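Local coordinates for protein NADPH-quinone reductase (Pediococcus pentosaceus ATCC 25745, PDB 3HA2) that probably transfers electrons from NAD(P)H to quinones through bound FMN, this chain comprising the flavodoxin-like domain of a longer protein, at residues A[54-59]-A[161-166]; A[2-7]-A[30-35]; A[88-93]-A[130-135]. One frame throughout, in Å; residues are numbered along the deposited sequence.

Contact 1 (A[54-59]-A[161-166])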
ATOM      1  N   ARG A  54     -10.100   8.558 -18.078  1.00 21.84           N
ATOM      2  CA  ARG A  54      -8.806   8.002 -17.708  1.00 21.43           C
ATOM      3  C   ARG A  54      -8.391   8.630 -16.384  1.00 20.97           C
ATOM      4  O   ARG A  54      -8.361   9.849 -16.249  1.00 22.13           O
ATOM      5  CB  ARG A  54      -7.754   8.293 -18.785  1.00 20.83           C
ATOM      6  CG  ARG A  54      -6.366   7.784 -18.430  1.00 21.36           C
ATOM      7  CD  ARG A  54      -5.382   8.001 -19.592  1.00 20.95           C
ATOM      8  NE  ARG A  54      -5.761   7.211 -20.762  1.00 22.44           N
ATOM      9  CZ  ARG A  54      -5.227   7.357 -21.973  1.00 26.27           C
ATOM     10  NH1 ARG A  54      -4.284   8.273 -22.192  1.00 27.86           N
ATOM     11  NH2 ARG A  54      -5.653   6.593 -22.976  1.00 25.15           N
ATOM     12  N   ILE A  55      -8.083   7.777 -15.417  1.00 21.73           N
ATOM     13  CA  ILE A  55      -7.757   8.204 -14.072  1.00 21.48           C
ATOM     14  C   ILE A  55      -6.306   7.815 -13.852  1.00 21.66           C
ATOM     15  O   ILE A  55      -5.951   6.636 -13.940  1.00 21.76           O
ATOM     16  CB  ILE A  55      -8.638   7.497 -12.983  1.00 21.58           C
ATOM     17  CG1 ILE A  55     -10.141   7.399 -13.374  1.00 21.03           C
ATOM     18  CG2 ILE A  55      -8.426   8.150 -11.613  1.00 21.70           C
ATOM     19  CD1 ILE A  55     -10.856   8.730 -13.664  1.00 21.29           C
ATOM     20  N   ILE A  56      -5.475   8.810 -13.583  1.00 21.95           N
ATOM     21  CA  ILE A  56      -4.066   8.567 -13.350  1.00 22.55           C
ATOM     22  C   ILE A  56      -3.732   8.878 -11.897  1.00 22.51           C
ATOM     23  O   ILE A  56      -4.059   9.950 -11.389  1.00 22.57           O
ATOM     24  CB  ILE A  56      -3.216   9.402 -14.313  1.00 22.56           C
ATOM     25  CG1 ILE A  56      -3.363   8.844 -15.736  1.00 23.01           C
ATOM     26  CG2 ILE A  56      -1.766   9.451 -13.855  1.00 23.78           C
ATOM     27  CD1 ILE A  56      -2.866   9.785 -16.831  1.00 24.50           C
ATOM     28  N   LEU A  57      -3.101   7.932 -11.222  1.00 21.78           N
ATOM     29  CA  LEU A  57      -2.655   8.200  -9.859  1.00 21.89           C
ATOM     30  C   LEU A  57      -1.179   8.499  -9.921  1.00 21.59           C
ATOM     31  O   LEU A  57      -0.388   7.681 -10.407  1.00 22.35           O
ATOM     32  CB  LEU A  57      -2.893   7.002  -8.956  1.00 21.52           C
ATOM     33  CG  LEU A  57      -4.302   6.403  -9.012  1.00 22.20           C
ATOM     34  CD1 LEU A  57      -4.350   5.227  -8.011  1.00 22.13           C
ATOM     35  CD2 LEU A  57      -5.407   7.426  -8.742  1.00 24.07           C
ATOM     36  N   GLU A  58      -0.823   9.676  -9.424  1.00 21.30           N
ATOM     37  CA  GLU A  58       0.531  10.217  -9.554  1.00 21.70           C
ATOM     38  C   GLU A  58       1.138  10.427  -8.160  1.00 22.84           C
ATOM     39  O   GLU A  58       0.687  11.294  -7.373  1.00 22.62           O
ATOM     40  CB  GLU A  58       0.467  11.537 -10.335  1.00 21.69           C
ATOM     41  CG  GLU A  58       1.801  12.212 -10.533  1.00 23.54           C
ATOM     42  CD  GLU A  58       1.792  13.205 -11.664  1.00 24.71           C
ATOM     43  OE1 GLU A  58       1.035  13.014 -12.649  1.00 26.70           O
ATOM     44  OE2 GLU A  58       2.565  14.181 -11.571  1.00 26.23           O
ATOM     45  N   PHE A  59       2.174   9.651  -7.850  1.00 22.55           N
ATOM     46  CA  PHE A  59       2.717   9.668  -6.492  1.00 22.97           C
ATOM     47  C   PHE A  59       4.174   9.210  -6.419  1.00 23.17           C
ATOM     48  O   PHE A  59       4.648   8.502  -7.309  1.00 23.85           O
ATOM     49  CB  PHE A  59       1.841   8.777  -5.591  1.00 21.84           C
ATOM     50  CG  PHE A  59       1.719   7.327  -6.069  1.00 22.87           C
ATOM     51  CD1 PHE A  59       0.698   6.929  -6.946  1.00 23.38           C
ATOM     52  CD2 PHE A  59       2.635   6.365  -5.641  1.00 22.57           C
ATOM     53  CE1 PHE A  59       0.596   5.593  -7.388  1.00 22.71           C
ATOM     54  CE2 PHE A  59       2.534   5.025  -6.069  1.00 23.31           C
ATOM     55  CZ  PHE A  59       1.509   4.642  -6.942  1.00 22.62           C
ATOM     56  N   GLN A 161       2.944  13.499 -21.269  1.00 25.38           N
ATOM     57  CA  GLN A 161       1.872  14.130 -22.045  1.00 25.29           C
ATOM     58  C   GLN A 161       1.054  13.106 -22.829  1.00 24.94           C
ATOM     59  O   GLN A 161      -0.172  13.166 -22.834  1.00 24.94           O
ATOM     60  CB  GLN A 161       2.434  15.177 -23.012  1.00 24.89           C
ATOM     61  CG  GLN A 161       2.950  16.425 -22.347  1.00 25.97           C
ATOM     62  CD  GLN A 161       3.642  17.350 -23.337  1.00 27.44           C
ATOM     63  OE1 GLN A 161       4.125  16.905 -24.388  1.00 26.17           O
ATOM     64  NE2 GLN A 161       3.700  18.640 -23.006  1.00 26.93           N
ATOM     65  N   GLN A 162       1.735  12.173 -23.487  1.00 25.36           N
ATOM     66  CA  GLN A 162       1.072  11.088 -24.218  1.00 26.08           C
ATOM     67  C   GLN A 162       0.269  10.197 -23.279  1.00 26.31           C
ATOM     68  O   GLN A 162      -0.867   9.811 -23.580  1.00 26.50           O
ATOM     69  CB  GLN A 162       2.108  10.244 -24.960  1.00 26.44           C
ATOM     70  CG  GLN A 162       2.808  11.008 -26.087  1.00 30.06           C
ATOM     71  CD  GLN A 162       1.807  11.530 -27.097  1.00 35.28           C
ATOM     72  OE1 GLN A 162       1.107  10.751 -27.755  1.00 38.64           O
ATOM     73  NE2 GLN A 162       1.717  12.854 -27.216  1.00 37.67           N
ATOM     74  N   TYR A 163       0.871   9.901 -22.130  1.00 25.92           N
ATOM     75  CA  TYR A 163       0.247   9.059 -21.108  1.00 26.20           C
ATOM     76  C   TYR A 163      -1.087   9.652 -20.660  1.00 26.83           C
ATOM     77  O   TYR A 163      -2.071   8.935 -20.510  1.00 26.82           O
ATOM     78  CB  TYR A 163       1.205   8.873 -19.926  1.00 25.16           C
ATOM     79  CG  TYR A 163       0.863   7.688 -19.029  1.00 24.48           C
ATOM     80  CD1 TYR A 163       1.004   6.376 -19.493  1.00 24.78           C
ATOM     81  CD2 TYR A 163       0.400   7.884 -17.716  1.00 24.66           C
ATOM     82  CE1 TYR A 163       0.691   5.272 -18.670  1.00 24.38           C
ATOM     83  CE2 TYR A 163       0.092   6.781 -16.884  1.00 22.64           C
ATOM     84  CZ  TYR A 163       0.243   5.490 -17.376  1.00 23.63           C
ATOM     85  OH  TYR A 163      -0.072   4.411 -16.568  1.00 22.25           O
ATOM     86  N   ALA A 164      -1.118  10.973 -20.495  1.00 27.61           N
ATOM     87  CA  ALA A 164      -2.310  11.692 -20.071  1.00 29.24           C
ATOM     88  C   ALA A 164      -3.346  11.929 -21.173  1.00 30.52           C
ATOM     89  O   ALA A 164      -4.518  12.127 -20.876  1.00 30.80           O
ATOM     90  CB  ALA A 164      -1.915  13.029 -19.428  1.00 29.14           C
ATOM     91  N   THR A 165      -2.932  11.928 -22.440  1.00 32.27           N
ATOM     92  CA  THR A 165      -3.831  12.406 -23.507  1.00 33.95           C
ATOM     93  C   THR A 165      -3.996  11.467 -24.698  1.00 35.62           C
ATOM     94  O   THR A 165      -5.020  11.518 -25.384  1.00 35.61           O
ATOM     95  CB  THR A 165      -3.386  13.777 -24.083  1.00 34.04           C
ATOM     96  OG1 THR A 165      -2.139  13.619 -24.773  1.00 34.19           O
ATOM     97  CG2 THR A 165      -3.225  14.820 -22.995  1.00 34.03           C
ATOM     98  N   ASN A 166      -2.977  10.658 -24.985  1.00 37.46           N
ATOM     99  CA  ASN A 166      -3.051   9.759 -26.133  1.00 39.80           C
ATOM    100  C   ASN A 166      -4.234   8.824 -25.959  1.00 40.90           C
ATOM    101  O   ASN A 166      -4.240   7.945 -25.081  1.00 40.81           O
ATOM    102  CB  ASN A 166      -1.749   8.983 -26.346  1.00 40.08           C
ATOM    103  CG  ASN A 166      -1.856   7.966 -27.467  1.00 41.91           C
ATOM    104  OD1 ASN A 166      -2.010   8.324 -28.635  1.00 44.50           O
ATOM    105  ND2 ASN A 166      -1.766   6.686 -27.115  1.00 44.49           N
TER

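Contact 2 (A[2-7]-A[30-35])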
ATOM      1  N   GLN A   2     -11.611  12.581 -21.346  1.00 28.03           N
ATOM      2  CA  GLN A   2     -11.271  13.437 -20.228  1.00 25.77           C
ATOM      3  C   GLN A   2     -10.387  12.644 -19.269  1.00 24.86           C
ATOM      4  O   GLN A   2     -10.680  11.477 -18.950  1.00 24.39           O
ATOM      5  CB  GLN A   2     -12.545  13.918 -19.513  1.00 25.52           C
ATOM      6  CG  GLN A   2     -13.609  14.536 -20.437  1.00 25.27           C
ATOM      7  CD  GLN A   2     -13.139  15.809 -21.124  1.00 24.99           C
ATOM      8  OE1 GLN A   2     -12.667  16.736 -20.471  1.00 25.55           O
ATOM      9  NE2 GLN A   2     -13.290  15.868 -22.450  1.00 25.65           N
ATOM     10  N   THR A   3      -9.316  13.284 -18.811  1.00 23.35           N
ATOM     11  CA  THR A   3      -8.346  12.642 -17.914  1.00 22.02           C
ATOM     12  C   THR A   3      -8.270  13.376 -16.587  1.00 21.61           C
ATOM     13  O   THR A   3      -8.207  14.608 -16.546  1.00 20.42           O
ATOM     14  CB  THR A   3      -6.942  12.622 -18.557  1.00 21.76           C
ATOM     15  OG1 THR A   3      -7.009  11.948 -19.814  1.00 21.76           O
ATOM     16  CG2 THR A   3      -5.923  11.917 -17.671  1.00 23.09           C
ATOM     17  N   LEU A   4      -8.286  12.597 -15.504  1.00 21.30           N
ATOM     18  CA  LEU A   4      -8.152  13.121 -14.161  1.00 20.70           C
ATOM     19  C   LEU A   4      -6.825  12.641 -13.599  1.00 21.38           C
ATOM     20  O   LEU A   4      -6.569  11.435 -13.538  1.00 21.43           O
ATOM     21  CB  LEU A   4      -9.304  12.583 -13.272  1.00 20.69           C
ATOM     22  CG  LEU A   4      -9.304  12.976 -11.791  1.00 20.06           C
ATOM     23  CD1 LEU A   4      -9.380  14.507 -11.601  1.00 21.00           C
ATOM     24  CD2 LEU A   4     -10.459  12.277 -11.062  1.00 19.93           C
ATOM     25  N   ILE A   5      -5.983  13.584 -13.183  1.00 21.33           N
ATOM     26  CA  ILE A   5      -4.711  13.240 -12.562  1.00 21.76           C
ATOM     27  C   ILE A   5      -4.801  13.516 -11.060  1.00 21.86           C
ATOM     28  O   ILE A   5      -4.887  14.670 -10.633  1.00 22.27           O
ATOM     29  CB  ILE A   5      -3.538  13.985 -13.216  1.00 22.36           C
ATOM     30  CG1 ILE A   5      -3.547  13.758 -14.743  1.00 21.51           C
ATOM     31  CG2 ILE A   5      -2.193  13.509 -12.616  1.00 21.61           C
ATOM     32  CD1 ILE A   5      -2.528  14.617 -15.454  1.00 25.13           C
ATOM     33  N   ILE A   6      -4.802  12.434 -10.280  1.00 21.62           N
ATOM     34  CA  ILE A   6      -4.815  12.507  -8.814  1.00 22.42           C
ATOM     35  C   ILE A   6      -3.371  12.624  -8.346  1.00 23.09           C
ATOM     36  O   ILE A   6      -2.593  11.663  -8.434  1.00 22.84           O
ATOM     37  CB  ILE A   6      -5.411  11.230  -8.166  1.00 22.18           C
ATOM     38  CG1 ILE A   6      -6.807  10.907  -8.723  1.00 22.78           C
ATOM     39  CG2 ILE A   6      -5.434  11.375  -6.624  1.00 23.52           C
ATOM     40  CD1 ILE A   6      -7.820  12.027  -8.554  1.00 25.27           C
ATOM     41  N   VAL A   7      -3.022  13.813  -7.883  1.00 23.66           N
ATOM     42  CA  VAL A   7      -1.645  14.139  -7.532  1.00 24.66           C
ATOM     43  C   VAL A   7      -1.498  13.958  -6.035  1.00 25.59           C
ATOM     44  O   VAL A   7      -1.947  14.802  -5.247  1.00 24.17           O
ATOM     45  CB  VAL A   7      -1.281  15.573  -7.967  1.00 24.63           C
ATOM     46  CG1 VAL A   7       0.177  15.918  -7.617  1.00 24.89           C
ATOM     47  CG2 VAL A   7      -1.511  15.729  -9.456  1.00 26.05           C
ATOM     48  N   ASN A  30      -8.666  19.121 -21.532  1.00 24.61           N
ATOM     49  CA  ASN A  30      -9.357  17.889 -21.126  1.00 24.10           C
ATOM     50  C   ASN A  30      -8.654  17.131 -19.987  1.00 23.31           C
ATOM     51  O   ASN A  30      -9.173  16.113 -19.490  1.00 22.31           O
ATOM     52  CB  ASN A  30      -9.584  16.973 -22.331  1.00 24.45           C
ATOM     53  CG  ASN A  30      -8.287  16.529 -22.990  1.00 25.97           C
ATOM     54  OD1 ASN A  30      -7.284  17.248 -22.986  1.00 27.39           O
ATOM     55  ND2 ASN A  30      -8.301  15.322 -23.559  1.00 28.24           N
ATOM     56  N   VAL A  31      -7.480  17.627 -19.586  1.00 22.67           N
ATOM     57  CA  VAL A  31      -6.725  17.057 -18.457  1.00 22.27           C
ATOM     58  C   VAL A  31      -6.932  17.902 -17.198  1.00 22.51           C
ATOM     59  O   VAL A  31      -6.718  19.116 -17.229  1.00 21.89           O
ATOM     60  CB  VAL A  31      -5.212  16.969 -18.758  1.00 22.64           C
ATOM     61  CG1 VAL A  31      -4.477  16.435 -17.556  1.00 22.62           C
ATOM     62  CG2 VAL A  31      -4.946  16.069 -19.952  1.00 21.85           C
ATOM     63  N   THR A  32      -7.357  17.254 -16.110  1.00 22.18           N
ATOM     64  CA  THR A  32      -7.612  17.914 -14.824  1.00 22.17           C
ATOM     65  C   THR A  32      -6.512  17.551 -13.829  1.00 22.67           C
ATOM     66  O   THR A  32      -6.347  16.372 -13.464  1.00 22.54           O
ATOM     67  CB  THR A  32      -9.017  17.527 -14.244  1.00 22.54           C
ATOM     68  OG1 THR A  32     -10.045  17.987 -15.125  1.00 22.15           O
ATOM     69  CG2 THR A  32      -9.269  18.155 -12.851  1.00 22.51           C
ATOM     70  N   TRP A  33      -5.740  18.562 -13.427  1.00 22.29           N
ATOM     71  CA  TRP A  33      -4.693  18.391 -12.429  1.00 22.79           C
ATOM     72  C   TRP A  33      -5.321  18.548 -11.033  1.00 22.79           C
ATOM     73  O   TRP A  33      -5.743  19.639 -10.653  1.00 22.79           O
ATOM     74  CB  TRP A  33      -3.581  19.421 -12.690  1.00 23.27           C
ATOM     75  CG  TRP A  33      -2.463  19.453 -11.689  1.00 23.27           C
ATOM     76  CD1 TRP A  33      -2.379  20.256 -10.577  1.00 24.48           C
ATOM     77  CD2 TRP A  33      -1.260  18.678 -11.718  1.00 23.35           C
ATOM     78  NE1 TRP A  33      -1.201  20.010  -9.905  1.00 23.90           N
ATOM     79  CE2 TRP A  33      -0.494  19.051 -10.586  1.00 24.19           C
ATOM     80  CE3 TRP A  33      -0.756  17.693 -12.586  1.00 24.04           C
ATOM     81  CZ2 TRP A  33       0.755  18.475 -10.295  1.00 24.13           C
ATOM     82  CZ3 TRP A  33       0.483  17.121 -12.301  1.00 24.40           C
ATOM     83  CH2 TRP A  33       1.227  17.517 -11.157  1.00 24.91           C
ATOM     84  N   HIS A  34      -5.398  17.448 -10.290  1.00 22.64           N
ATOM     85  CA  HIS A  34      -6.164  17.413  -9.042  1.00 22.83           C
ATOM     86  C   HIS A  34      -5.312  17.017  -7.849  1.00 23.43           C
ATOM     87  O   HIS A  34      -5.176  15.824  -7.549  1.00 23.15           O
ATOM     88  CB  HIS A  34      -7.374  16.486  -9.149  1.00 22.40           C
ATOM     89  CG  HIS A  34      -8.274  16.547  -7.951  1.00 22.66           C
ATOM     90  ND1 HIS A  34      -8.966  17.687  -7.598  1.00 21.75           N
ATOM     91  CD2 HIS A  34      -8.570  15.620  -7.009  1.00 23.55           C
ATOM     92  CE1 HIS A  34      -9.667  17.454  -6.501  1.00 22.47           C
ATOM     93  NE2 HIS A  34      -9.450  16.206  -6.126  1.00 22.21           N
ATOM     94  N   PRO A  35      -4.728  18.013  -7.166  1.00 23.50           N
ATOM     95  CA  PRO A  35      -4.009  17.686  -5.932  1.00 24.63           C
ATOM     96  C   PRO A  35      -4.902  17.045  -4.874  1.00 25.28           C
ATOM     97  O   PRO A  35      -6.033  17.491  -4.640  1.00 25.70           O
ATOM     98  CB  PRO A  35      -3.485  19.045  -5.454  1.00 25.05           C
ATOM     99  CG  PRO A  35      -3.451  19.893  -6.681  1.00 24.48           C
ATOM    100  CD  PRO A  35      -4.650  19.449  -7.482  1.00 24.22           C
TER

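Contact 3 (A[88-93]-A[130-135])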
ATOM      1  N   TYR A  88     -20.589  -0.288  -9.762  1.00 27.27           N
ATOM      2  CA  TYR A  88     -19.330  -0.413 -10.518  1.00 26.11           C
ATOM      3  C   TYR A  88     -19.076   0.862 -11.312  1.00 25.08           C
ATOM      4  O   TYR A  88     -19.013   0.839 -12.543  1.00 23.90           O
ATOM      5  CB  TYR A  88     -19.344  -1.639 -11.452  1.00 26.72           C
ATOM      6  CG  TYR A  88     -19.061  -2.929 -10.726  1.00 27.06           C
ATOM      7  CD1 TYR A  88     -17.760  -3.409 -10.600  1.00 28.41           C
ATOM      8  CD2 TYR A  88     -20.088  -3.640 -10.112  1.00 28.17           C
ATOM      9  CE1 TYR A  88     -17.487  -4.579  -9.914  1.00 27.05           C
ATOM     10  CE2 TYR A  88     -19.827  -4.821  -9.426  1.00 28.66           C
ATOM     11  CZ  TYR A  88     -18.528  -5.277  -9.330  1.00 28.52           C
ATOM     12  OH  TYR A  88     -18.266  -6.441  -8.650  1.00 29.21           O
ATOM     13  N   ALA A  89     -18.948   1.969 -10.578  1.00 24.11           N
ATOM     14  CA  ALA A  89     -18.908   3.306 -11.161  1.00 24.07           C
ATOM     15  C   ALA A  89     -17.756   3.486 -12.142  1.00 23.85           C
ATOM     16  O   ALA A  89     -17.855   4.275 -13.092  1.00 24.42           O
ATOM     17  CB  ALA A  89     -18.829   4.356 -10.059  1.00 23.58           C
ATOM     18  N   LEU A  90     -16.685   2.726 -11.921  1.00 23.49           N
ATOM     19  CA  LEU A  90     -15.448   2.870 -12.693  1.00 23.52           C
ATOM     20  C   LEU A  90     -15.359   1.972 -13.911  1.00 23.48           C
ATOM     21  O   LEU A  90     -14.369   2.037 -14.645  1.00 22.89           O
ATOM     22  CB  LEU A  90     -14.234   2.642 -11.782  1.00 23.71           C
ATOM     23  CG  LEU A  90     -14.265   3.444 -10.471  1.00 25.55           C
ATOM     24  CD1 LEU A  90     -13.168   2.967  -9.542  1.00 27.82           C
ATOM     25  CD2 LEU A  90     -14.143   4.942 -10.725  1.00 26.64           C
ATOM     26  N   GLU A  91     -16.392   1.162 -14.155  1.00 22.91           N
ATOM     27  CA  GLU A  91     -16.325   0.158 -15.227  1.00 23.66           C
ATOM     28  C   GLU A  91     -16.017   0.794 -16.575  1.00 22.88           C
ATOM     29  O   GLU A  91     -16.701   1.724 -16.986  1.00 23.01           O
ATOM     30  CB  GLU A  91     -17.639  -0.626 -15.334  1.00 22.69           C
ATOM     31  CG  GLU A  91     -17.590  -1.722 -16.399  1.00 23.82           C
ATOM     32  CD  GLU A  91     -18.843  -2.579 -16.425  1.00 26.04           C
ATOM     33  OE1 GLU A  91     -19.829  -2.250 -15.714  1.00 27.35           O
ATOM     34  OE2 GLU A  91     -18.833  -3.590 -17.160  1.00 28.93           O
ATOM     35  N   GLY A  92     -14.989   0.293 -17.258  1.00 23.20           N
ATOM     36  CA  GLY A  92     -14.620   0.813 -18.578  1.00 23.15           C
ATOM     37  C   GLY A  92     -13.651   1.993 -18.578  1.00 22.78           C
ATOM     38  O   GLY A  92     -13.145   2.380 -19.644  1.00 23.78           O
ATOM     39  N   LYS A  93     -13.416   2.593 -17.412  1.00 22.05           N
ATOM     40  CA  LYS A  93     -12.427   3.674 -17.300  1.00 21.73           C
ATOM     41  C   LYS A  93     -11.029   3.054 -17.296  1.00 22.10           C
ATOM     42  O   LYS A  93     -10.871   1.857 -17.007  1.00 22.85           O
ATOM     43  CB  LYS A  93     -12.664   4.521 -16.033  1.00 21.41           C
ATOM     44  CG  LYS A  93     -14.039   5.187 -15.981  1.00 21.42           C
ATOM     45  CD  LYS A  93     -14.252   5.963 -14.662  1.00 21.91           C
ATOM     46  CE  LYS A  93     -15.694   6.433 -14.530  1.00 21.33           C
ATOM     47  NZ  LYS A  93     -15.990   7.519 -15.527  1.00 21.61           N
ATOM     48  N   ASN A 130      -8.707  -4.641 -11.846  1.00 24.41           N
ATOM     49  CA  ASN A 130      -9.396  -5.878 -12.246  1.00 25.42           C
ATOM     50  C   ASN A 130     -10.756  -5.978 -11.537  1.00 25.14           C
ATOM     51  O   ASN A 130     -11.786  -6.269 -12.160  1.00 25.47           O
ATOM     52  CB  ASN A 130      -8.526  -7.121 -11.934  1.00 26.30           C
ATOM     53  CG  ASN A 130      -7.316  -7.265 -12.863  1.00 28.00           C
ATOM     54  OD1 ASN A 130      -6.331  -7.947 -12.531  1.00 33.45           O
ATOM     55  ND2 ASN A 130      -7.370  -6.612 -14.019  1.00 28.16           N
ATOM     56  N   LYS A 131     -10.754  -5.693 -10.239  1.00 25.18           N
ATOM     57  CA  LYS A 131     -11.950  -5.822  -9.417  1.00 24.96           C
ATOM     58  C   LYS A 131     -13.053  -4.855  -9.824  1.00 24.89           C
ATOM     59  O   LYS A 131     -14.243  -5.202  -9.797  1.00 25.31           O
ATOM     60  CB  LYS A 131     -11.606  -5.621  -7.948  1.00 25.20           C
ATOM     61  CG  LYS A 131     -12.788  -5.829  -6.976  1.00 26.95           C
ATOM     62  CD  LYS A 131     -13.230  -7.282  -6.953  1.00 30.41           C
ATOM     63  CE  LYS A 131     -14.087  -7.576  -5.736  1.00 34.89           C
ATOM     64  NZ  LYS A 131     -14.342  -9.039  -5.645  1.00 39.03           N
ATOM     65  N   THR A 132     -12.656  -3.642 -10.186  1.00 24.38           N
ATOM     66  CA  THR A 132     -13.601  -2.578 -10.504  1.00 23.90           C
ATOM     67  C   THR A 132     -13.913  -2.503 -12.003  1.00 23.58           C
ATOM     68  O   THR A 132     -14.593  -1.571 -12.444  1.00 23.23           O
ATOM     69  CB  THR A 132     -13.088  -1.209  -9.978  1.00 23.12           C
ATOM     70  OG1 THR A 132     -11.781  -0.954 -10.495  1.00 23.29           O
ATOM     71  CG2 THR A 132     -12.982  -1.221  -8.453  1.00 23.55           C
ATOM     72  N   LYS A 133     -13.398  -3.467 -12.776  1.00 23.30           N
ATOM     73  CA  LYS A 133     -13.639  -3.560 -14.228  1.00 24.76           C
ATOM     74  C   LYS A 133     -13.052  -2.385 -15.030  1.00 24.95           C
ATOM     75  O   LYS A 133     -13.594  -1.993 -16.079  1.00 24.03           O
ATOM     76  CB  LYS A 133     -15.138  -3.736 -14.544  1.00 24.74           C
ATOM     77  CG  LYS A 133     -15.793  -4.883 -13.776  1.00 26.25           C
ATOM     78  CD  LYS A 133     -17.286  -5.056 -14.121  1.00 25.92           C
ATOM     79  CE  LYS A 133     -17.859  -6.227 -13.322  1.00 29.90           C
ATOM     80  NZ  LYS A 133     -19.317  -6.479 -13.585  1.00 30.28           N
HETATM   81  N   MSE A 134     -11.952  -1.837 -14.513  1.00 25.86           N
HETATM   82  CA  MSE A 134     -11.173  -0.813 -15.207  1.00 27.82           C
HETATM   83  C   MSE A 134     -10.124  -1.476 -16.105  1.00 27.88           C
HETATM   84  O   MSE A 134      -9.765  -2.634 -15.886  1.00 27.98           O
HETATM   85  CB  MSE A 134     -10.469   0.084 -14.189  1.00 26.76           C
HETATM   86  CG  MSE A 134     -11.405   0.873 -13.315  1.00 27.38           C
HETATM   87 SE   MSE A 134     -10.394   1.993 -12.070  1.00 32.94          SE
HETATM   88  CE  MSE A 134     -10.105   3.551 -13.246  1.00 26.54           C
HETATM   89  N   MSE A 135      -9.655  -0.735 -17.105  1.00 27.95           N
HETATM   90  CA  MSE A 135      -8.556  -1.130 -17.958  1.00 29.25           C
HETATM   91  C   MSE A 135      -7.239  -0.593 -17.382  1.00 27.72           C
HETATM   92  O   MSE A 135      -7.028   0.612 -17.330  1.00 27.80           O
HETATM   93  CB  MSE A 135      -8.779  -0.571 -19.372  1.00 30.65           C
HETATM   94  CG  MSE A 135      -7.566  -0.627 -20.268  1.00 39.61           C
HETATM   95 SE   MSE A 135      -7.100  -2.479 -20.668  1.00 62.24          SE
HETATM   96  CE  MSE A 135      -8.661  -2.975 -21.767  1.00 56.05           C
TER

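Contact 1 (A[54-59]-A[161-166])
Arg54 starts out fully extended, CG anti to the backbone N (chi1 178°) and CD continuing the line, then bends at chi3 (-65°) so that its guanidinium reaches the C-terminal end of helix 150-165. There it grips the main-chain Asn166 O end-on with two nitrogens: NH1 and NH2 each lie 2.9 Å from that one oxygen, which sits in the guanidinium plane. The bond from NH2 runs in the plane of this main-chain carbonyl, whereas NH1 donates from above it. NH1 also makes a weak, strongly bent bond to Tyr163 O at 2.9 Å. A positive group beside the carbonyls of the last turn would probably be stabilised by the helix dipole. Next along the same face, Ile56 has CG1 beside its backbone N and CD1 thrown outward by an anti chi2 (165°). Its CD1 methyl meets Ala164 CA at 3.8 Å and, obliquely, the Tyr163 ring at CD2, 3.9 Å away. This is the strand-to-helix packing of an alpha/beta sandwich, with the last helix laid against the parallel sheet. Strands 3-7 and 94-101 flank strand 54-60, and Glu94 forms a salt bridge with Arg54 NE. Tyr163 reaches on across the sheet, its hydroxyl hydrogen-bonded to Pro138 O of strand 135-143 and to Ile97 N of strand 94-101.

Contact 2 (A[2-7]-A[30-35])
Thr3 O is held twice from strand 31-35: by one hydrogen bond from Thr32 N, 2.8 Å long and nearly along the C=O axis, and by one CA-H...O contact from Val31 CA at 3.4 Å. Four more backbone bonds continue the parallel pairing. Thr3 N donates to Asn30 O and Ile5 N to Thr32 O, His34 N donates to Ile5 O, and Val7 N closes the series on His34 O at 3.0 Å, straight at its hydrogen but above the carbonyl plane. This is the first beta-alpha-beta unit of the flavodoxin-like fold, its strands joined through helix 18-25. On the face of Thr3, Ile5 and Val7, the indole of Trp33 stands with CG anti to the backbone N (chi1 176°). Val7 CG2 presses on its six-membered ring, 3.4 Å from the centroid and 3° off the normal, a CH-pi contact, while Val7 CG1 leans on CZ2. An alanine in place of Trp33 removes the indole from against Val7 CG2 and would probably loosen the packing on Gln18 and Lys22 of helix 18-25. Ile5 CD1 and Val31 CG1 are tight, at 3.4 Å. On the other face, Leu4 CD1 touches His34 CB at 3.7 Å, and Ile6 CD1 meets the imidazole edge at CD2, 4.0 Å away; His34 NE2 is hydrogen-bonded to Glu45. The five bonds satisfy main-chain polar atoms that the two strands turn toward each other, and the two faces offer mainly carbon and aromatic groups to the flanking helices.

Contact 3 (A[88-93]-A[130-135])
A Schellman motif ends helix 123-131 here and meets two overlapping beta turns, type I from Tyr88 to Glu91 and type II from Leu90 to Lys93. Lys133, extended beyond CG, crosses over one face of the Tyr88 ring: CE lies 3.8 Å from Tyr88 CE1, and NZ stands 4.3 Å from the ring centroid and 2° off its normal, a cation-pi contact. At the ring edge, Lys131 O lies in plane, 3.3 Å from Tyr88 CE1. Glu91 runs alongside the same lysine, its CG 3.7 Å from Lys133 CB, though the two charged ends do not touch. Inward, Leu90 CB packs on CG of Met134, a selenomethionine, at 3.7 Å. Two backbone bonds fix this layer: Gly92 N to Lys133 O, nearly straight at 174°, and Met135 N to Lys93 O at 2.9 Å, which leads into the pairing of strands 94-101 and 135-143. Farther out, Lys93 NZ is anchored on Asn52 O, and Lys131 NZ forms a long, weak ion pair with Glu114 of the second subunit. Behind Lys133, whose phi is positive, the helix closes with Met134 N bonded to Ala129 O and Lys133 N reaching Asn130 O at 3.3 Å.

Contacts 1 and 2 share the sheet: strands 54-60 and 3-7 are neighbours in it, and Thr3 OG1 binds Ala164 O, tying the two contacts together. Contact 1 is the most central, its centre about 7 Å from that of the chain, and lays a helix on the sheet face through one arginine on carbonyl oxygens and an isoleucine. Contact 2, at about 10 Å between the same centres, joins two strands edge to edge through backbone bonds, running to the outermost strand without an exposed residue. Contact 3, at about 16 Å, is nearest the surface and joins a loop to a helix end through two backbone bonds and a lysine over a tyrosine.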